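Local coordinates for protein enterochelin esterase (Salmonella enterica subsp. enterica serovar Typhimurium, PDB 3MGA) that probably hydrolyses the ester bonds of ferric enterobactin, the iron-loaded siderophore, so that the captured iron can be released inside the bacterial cell, at residues I191-D196 against A272-S277; I345-G350 against Q361-Q366. All coordinates share one frame; numbering follows the deposited sequence.

Contact 1. Residues I191-D196 against A272-S277; sequences ILTTGD and AVTPFS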
loop_
_atom_site.group_PDB
_atom_site.type_symbol
_atom_site.label_atom_id
_atom_site.label_comp_id
_atom_site.label_asym_id
_atom_site.label_seq_id
_atom_site.Cartn_x
_atom_site.Cartn_y
_atom_site.Cartn_z
ATOM N N ILE A 191 -16.238 9.448 7.047
ATOM C CA ILE A 191 -17.186 9.546 5.952
ATOM C C ILE A 191 -16.915 10.765 5.097
ATOM O O ILE A 191 -16.923 11.881 5.592
ATOM C CB ILE A 191 -18.635 9.653 6.460
ATOM C CG1 ILE A 191 -19.013 8.441 7.306
ATOM C CG2 ILE A 191 -19.605 9.761 5.285
ATOM C CD1 ILE A 191 -20.444 8.523 7.867
ATOM N N LEU A 192 -16.679 10.548 3.815
ATOM C CA LEU A 192 -16.487 11.645 2.878
ATOM C C LEU A 192 -17.513 11.506 1.761
ATOM O O LEU A 192 -17.703 10.423 1.239
ATOM C CB LEU A 192 -15.089 11.625 2.255
ATOM C CG LEU A 192 -14.862 12.711 1.194
ATOM C CD1 LEU A 192 -14.815 14.073 1.865
ATOM C CD2 LEU A 192 -13.583 12.462 0.411
ATOM N N THR A 193 -18.174 12.604 1.413
ATOM C CA THR A 193 -19.132 12.616 0.318
ATOM C C THR A 193 -18.574 13.583 -0.722
ATOM O O THR A 193 -18.054 14.634 -0.363
ATOM C CB THR A 193 -20.522 13.103 0.769
ATOM O OG1 THR A 193 -20.434 14.460 1.205
ATOM C CG2 THR A 193 -21.061 12.243 1.895
ATOM N N THR A 194 -18.683 13.244 -2.001
ATOM C CA THR A 194 -18.152 14.102 -3.060
ATOM C C THR A 194 -19.201 14.551 -4.081
ATOM O O THR A 194 -18.863 14.951 -5.196
ATOM C CB THR A 194 -16.988 13.401 -3.793
ATOM O OG1 THR A 194 -17.456 12.203 -4.438
ATOM C CG2 THR A 194 -15.891 13.058 -2.807
ATOM N N GLY A 195 -20.470 14.500 -3.699
ATOM C CA GLY A 195 -21.553 14.927 -4.582
ATOM C C GLY A 195 -22.889 14.919 -3.863
ATOM O O GLY A 195 -23.112 14.095 -2.970
ATOM N N ASP A 196 -23.772 15.840 -4.243
ATOM C CA ASP A 196 -25.104 15.946 -3.637
ATOM C C ASP A 196 -26.232 15.563 -4.604
ATOM O O ASP A 196 -27.359 15.321 -4.173
ATOM C CB ASP A 196 -25.323 17.365 -3.086
ATOM C CG ASP A 196 -24.408 17.687 -1.898
ATOM O OD1 ASP A 196 -24.032 16.756 -1.154
ATOM O OD2 ASP A 196 -24.092 18.879 -1.689
ATOM N N ALA A 272 -28.116 6.396 7.677
ATOM C CA ALA A 272 -28.938 7.353 8.415
ATOM C C ALA A 272 -28.406 8.777 8.287
ATOM O O ALA A 272 -29.172 9.728 8.378
ATOM C CB ALA A 272 -29.051 6.957 9.877
ATOM N N VAL A 273 -27.105 8.927 8.055
ATOM C CA VAL A 273 -26.508 10.263 7.925
ATOM C C VAL A 273 -26.458 10.769 6.481
ATOM O O VAL A 273 -26.613 11.963 6.253
ATOM C CB VAL A 273 -25.096 10.364 8.601
ATOM C CG1 VAL A 273 -25.233 10.202 10.112
ATOM C CG2 VAL A 273 -24.118 9.360 8.026
ATOM N N THR A 274 -26.211 9.875 5.525
ATOM C CA THR A 274 -26.192 10.232 4.095
ATOM C C THR A 274 -26.607 9.038 3.231
ATOM O O THR A 274 -26.099 7.929 3.416
ATOM C CB THR A 274 -24.816 10.730 3.606
ATOM O OG1 THR A 274 -23.814 9.733 3.856
ATOM C CG2 THR A 274 -24.436 12.038 4.293
ATOM N N PRO A 275 -27.522 9.262 2.277
ATOM C CA PRO A 275 -27.978 8.171 1.415
ATOM C C PRO A 275 -26.929 7.636 0.434
ATOM O O PRO A 275 -26.012 8.350 0.055
ATOM C CB PRO A 275 -29.139 8.800 0.619
ATOM C CG PRO A 275 -29.453 10.105 1.272
ATOM C CD PRO A 275 -28.214 10.532 1.989
ATOM N N PHE A 276 -27.076 6.366 0.060
ATOM C CA PHE A 276 -26.210 5.713 -0.933
ATOM C C PHE A 276 -26.954 4.535 -1.583
ATOM O O PHE A 276 -27.906 3.996 -1.014
ATOM C CB PHE A 276 -24.857 5.280 -0.352
ATOM C CG PHE A 276 -24.956 4.307 0.784
ATOM C CD1 PHE A 276 -25.120 2.944 0.540
ATOM C CD2 PHE A 276 -24.840 4.743 2.100
ATOM C CE1 PHE A 276 -25.202 2.040 1.584
ATOM C CE2 PHE A 276 -24.915 3.844 3.156
ATOM C CZ PHE A 276 -25.098 2.488 2.897
ATOM N N SER A 277 -26.506 4.150 -2.775
ATOM C CA SER A 277 -27.134 3.071 -3.550
ATOM C C SER A 277 -27.062 1.667 -2.948
ATOM O O SER A 277 -26.047 1.267 -2.350
ATOM C CB SER A 277 -26.518 3.013 -4.952
ATOM O OG SER A 277 -27.071 1.947 -5.709
#
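Thr193, at the end of strand 185-193, faces Thr274 in the chain that leaves helix 256-273 with their CA atoms 8.4 Å apart, and no hydrogen bond links the two backbones. What joins them is a short row of methyl groups. The threonines reach for each other tip to tip, CG2 of Thr193 meeting CG2 of Thr274 at 4.1 Å. Both rotamers serve this: in each residue OG1 sits between the backbone N and the carbonyl carbon (chi1 64° and 57°), and it is the methyl that goes across. Two residues earlier on the strand, the extended side chain of Ile191 crosses that of Val273 at a slant and sets CD1 3.8 Å from Val273 CG2. The other branch of Ile191, CG2, comes to 4.4 Å from Thr274 OG1. That hydroxyl is buried here and finds no hydrogen-bond partner in the model, a small polar cost in an otherwise apolar touch. Ile191 is buried, while Val273 lies at the exposed margin. In the alpha/beta-hydrolase fold this packs the last part of helix 256-273 and the loop after it against the antiparallel side of the mixed sheet: Ile191 also rests on Leu238 and Thr274 on Val236, both of neighbouring strand 236-240, while Arg202 ties the two segments by hydrogen bonds to Gly195 O and Pro275 O.

Contact 2. Residues I345-G350 against Q361-Q366; sequences IVLEAG and QALYAQ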
loop_
_atom_site.group_PDB
_atom_site.type_symbol
_atom_site.label_atom_id
_atom_site.label_comp_id
_atom_site.label_asym_id
_atom_site.label_seq_id
_atom_site.Cartn_x
_atom_site.Cartn_y
_atom_site.Cartn_z
ATOM N N ILE A 345 -13.780 -7.230 -10.507
ATOM C CA ILE A 345 -12.630 -7.329 -9.620
ATOM C C ILE A 345 -11.355 -6.736 -10.193
ATOM O O ILE A 345 -10.975 -7.042 -11.322
ATOM C CB ILE A 345 -12.344 -8.815 -9.266
ATOM C CG1 ILE A 345 -13.610 -9.507 -8.750
ATOM C CG2 ILE A 345 -11.252 -8.917 -8.253
ATOM C CD1 ILE A 345 -13.409 -10.960 -8.408
ATOM N N VAL A 346 -10.736 -5.849 -9.419
ATOM C CA VAL A 346 -9.461 -5.261 -9.772
ATOM C C VAL A 346 -8.482 -6.011 -8.875
ATOM O O VAL A 346 -8.618 -6.013 -7.649
ATOM C CB VAL A 346 -9.392 -3.756 -9.494
ATOM C CG1 VAL A 346 -7.945 -3.256 -9.640
ATOM C CG2 VAL A 346 -10.331 -2.994 -10.419
ATOM N N LEU A 347 -7.521 -6.679 -9.489
ATOM C CA LEU A 347 -6.574 -7.469 -8.746
ATOM C C LEU A 347 -5.196 -6.920 -9.076
ATOM O O LEU A 347 -4.696 -7.071 -10.188
ATOM C CB LEU A 347 -6.751 -8.938 -9.140
ATOM C CG LEU A 347 -6.236 -10.033 -8.215
ATOM C CD1 LEU A 347 -6.826 -9.885 -6.822
ATOM C CD2 LEU A 347 -6.580 -11.395 -8.805
ATOM N N GLU A 348 -4.618 -6.216 -8.107
ATOM C CA GLU A 348 -3.318 -5.591 -8.268
ATOM C C GLU A 348 -2.264 -6.211 -7.367
ATOM O O GLU A 348 -2.553 -6.617 -6.238
ATOM C CB GLU A 348 -3.429 -4.098 -7.978
ATOM C CG GLU A 348 -2.089 -3.396 -7.790
ATOM C CD GLU A 348 -2.252 -1.974 -7.325
ATOM O OE1 GLU A 348 -3.031 -1.233 -7.969
ATOM O OE2 GLU A 348 -1.587 -1.593 -6.330
ATOM N N ALA A 349 -1.041 -6.263 -7.884
ATOM C CA ALA A 349 0.111 -6.806 -7.168
ATOM C C ALA A 349 1.382 -6.342 -7.867
ATOM O O ALA A 349 1.395 -6.163 -9.088
ATOM C CB ALA A 349 0.049 -8.310 -7.123
ATOM N N GLY A 350 2.442 -6.131 -7.094
ATOM C CA GLY A 350 3.704 -5.653 -7.638
ATOM C C GLY A 350 4.707 -6.762 -7.899
ATOM O O GLY A 350 4.703 -7.776 -7.211
ATOM N N GLN A 361 -1.332 -14.280 -9.060
ATOM C CA GLN A 361 -1.427 -14.897 -10.390
ATOM C C GLN A 361 -2.252 -16.169 -10.319
ATOM O O GLN A 361 -3.131 -16.398 -11.151
ATOM C CB GLN A 361 -0.048 -15.237 -10.952
ATOM C CG GLN A 361 0.749 -14.041 -11.411
ATOM C CD GLN A 361 2.090 -14.439 -11.992
ATOM O OE1 GLN A 361 2.782 -15.294 -11.446
ATOM N NE2 GLN A 361 2.475 -13.799 -13.096
ATOM N N ALA A 362 -1.953 -17.002 -9.329
ATOM C CA ALA A 362 -2.681 -18.254 -9.129
ATOM C C ALA A 362 -4.143 -17.944 -8.844
ATOM O O ALA A 362 -5.035 -18.633 -9.340
ATOM C CB ALA A 362 -2.076 -19.056 -7.987
ATOM N N LEU A 363 -4.388 -16.902 -8.048
ATOM C CA LEU A 363 -5.755 -16.512 -7.731
ATOM C C LEU A 363 -6.475 -16.108 -9.006
ATOM O O LEU A 363 -7.617 -16.497 -9.221
ATOM C CB LEU A 363 -5.799 -15.365 -6.718
ATOM C CG LEU A 363 -7.210 -14.854 -6.396
ATOM C CD1 LEU A 363 -8.120 -16.006 -5.963
ATOM C CD2 LEU A 363 -7.167 -13.781 -5.348
ATOM N N TYR A 364 -5.790 -15.336 -9.851
ATOM C CA TYR A 364 -6.362 -14.877 -11.117
ATOM C C TYR A 364 -6.753 -16.043 -12.024
ATOM O O TYR A 364 -7.857 -16.068 -12.564
ATOM C CB TYR A 364 -5.385 -13.960 -11.858
ATOM C CG TYR A 364 -5.921 -13.505 -13.196
ATOM C CD1 TYR A 364 -6.690 -12.350 -13.305
ATOM C CD2 TYR A 364 -5.686 -14.254 -14.352
ATOM C CE1 TYR A 364 -7.197 -11.936 -14.530
ATOM C CE2 TYR A 364 -6.192 -13.853 -15.582
ATOM C CZ TYR A 364 -6.946 -12.688 -15.663
ATOM O OH TYR A 364 -7.448 -12.283 -16.883
ATOM N N ALA A 365 -5.848 -17.002 -12.193
ATOM C CA ALA A 365 -6.117 -18.165 -13.041
ATOM C C ALA A 365 -7.344 -18.937 -12.557
ATOM O O ALA A 365 -8.175 -19.344 -13.357
ATOM C CB ALA A 365 -4.904 -19.077 -13.094
ATOM N N GLN A 366 -7.450 -19.114 -11.243
ATOM C CA GLN A 366 -8.564 -19.842 -10.629
ATOM C C GLN A 366 -9.940 -19.244 -10.907
ATOM O O GLN A 366 -10.820 -19.916 -11.449
ATOM C CB GLN A 366 -8.366 -19.926 -9.109
ATOM C CG GLN A 366 -7.243 -20.863 -8.659
ATOM C CD GLN A 366 -7.568 -22.334 -8.884
ATOM O OE1 GLN A 366 -8.715 -22.701 -9.150
ATOM N NE2 GLN A 366 -6.556 -23.183 -8.760
#
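The phenol ring of Tyr364 is the flat group here, and Leu347 lies over neither of its faces: the leucine meets the root of the side chain, with CD2 4.2 Å from Tyr364 CB. The Tyr364 side chain touches Ile374 of strand 373-379, and its ring meets that of Trp376 with the two planes at about 65°, a steeply inclined pairing rather than a parallel stack. All this belongs to a beta-alpha-beta crossover of the alpha/beta-hydrolase sheet, in which strand 344-350 leads through helix 354-367 to the adjacent parallel strand 373-379, and the helix runs back roughly antiparallel to the strand before it. The strand sends one side chain into the contact, that of Leu347, and the closest CA pair is Leu347 with Tyr364 at 7.8 Å. With CG anti to the backbone N (chi1 -160°), Leu347 reaches out from the sheet and divides its two methyls between consecutive helix residues. One branch, CD1, goes to Leu363, whose CD2 stands 4.2 Å away as the two leucines cross. The other branch is the one that takes Tyr364. No hydrogen bond passes between strand and helix, and the contact is apolar packing, with both leucines buried. Phe316, from a loop, touches both leucines, and Ile330 and Leu333 of helix 328-335 pack on Leu363. Within the helix, Ala365 N bonds to Gln361 O at 3.0 Å and Gln366 N to Ala362 O at 3.1 Å, ordinary helical bonds that hold this turn in shape. Leu347 CD2 touches the helix backbone as well, standing 4.2 Å from Tyr364 N.

Overall arrangement
Contacts 1 and 2 sit toward opposite margins of one eight-stranded mixed sheet, with their centres 31 Å apart and their nearest atoms about 17 Å apart, so neither touches the other. Contact 1 uses strand 185-193, second from one margin, where the strands run antiparallel; contact 2 uses strand 344-350, second from the other, within the parallel run. Between them lies strand 284-288, followed by a sharp turn at Ser289 into helix 290-301, which has the look of the nucleophile elbow of an alpha/beta hydrolase. Along the chain, contact 1 closes before contact 2 opens. Both are packing against the sheet, contact 2 by a helix, contact 1 by a helix end and the loop after it.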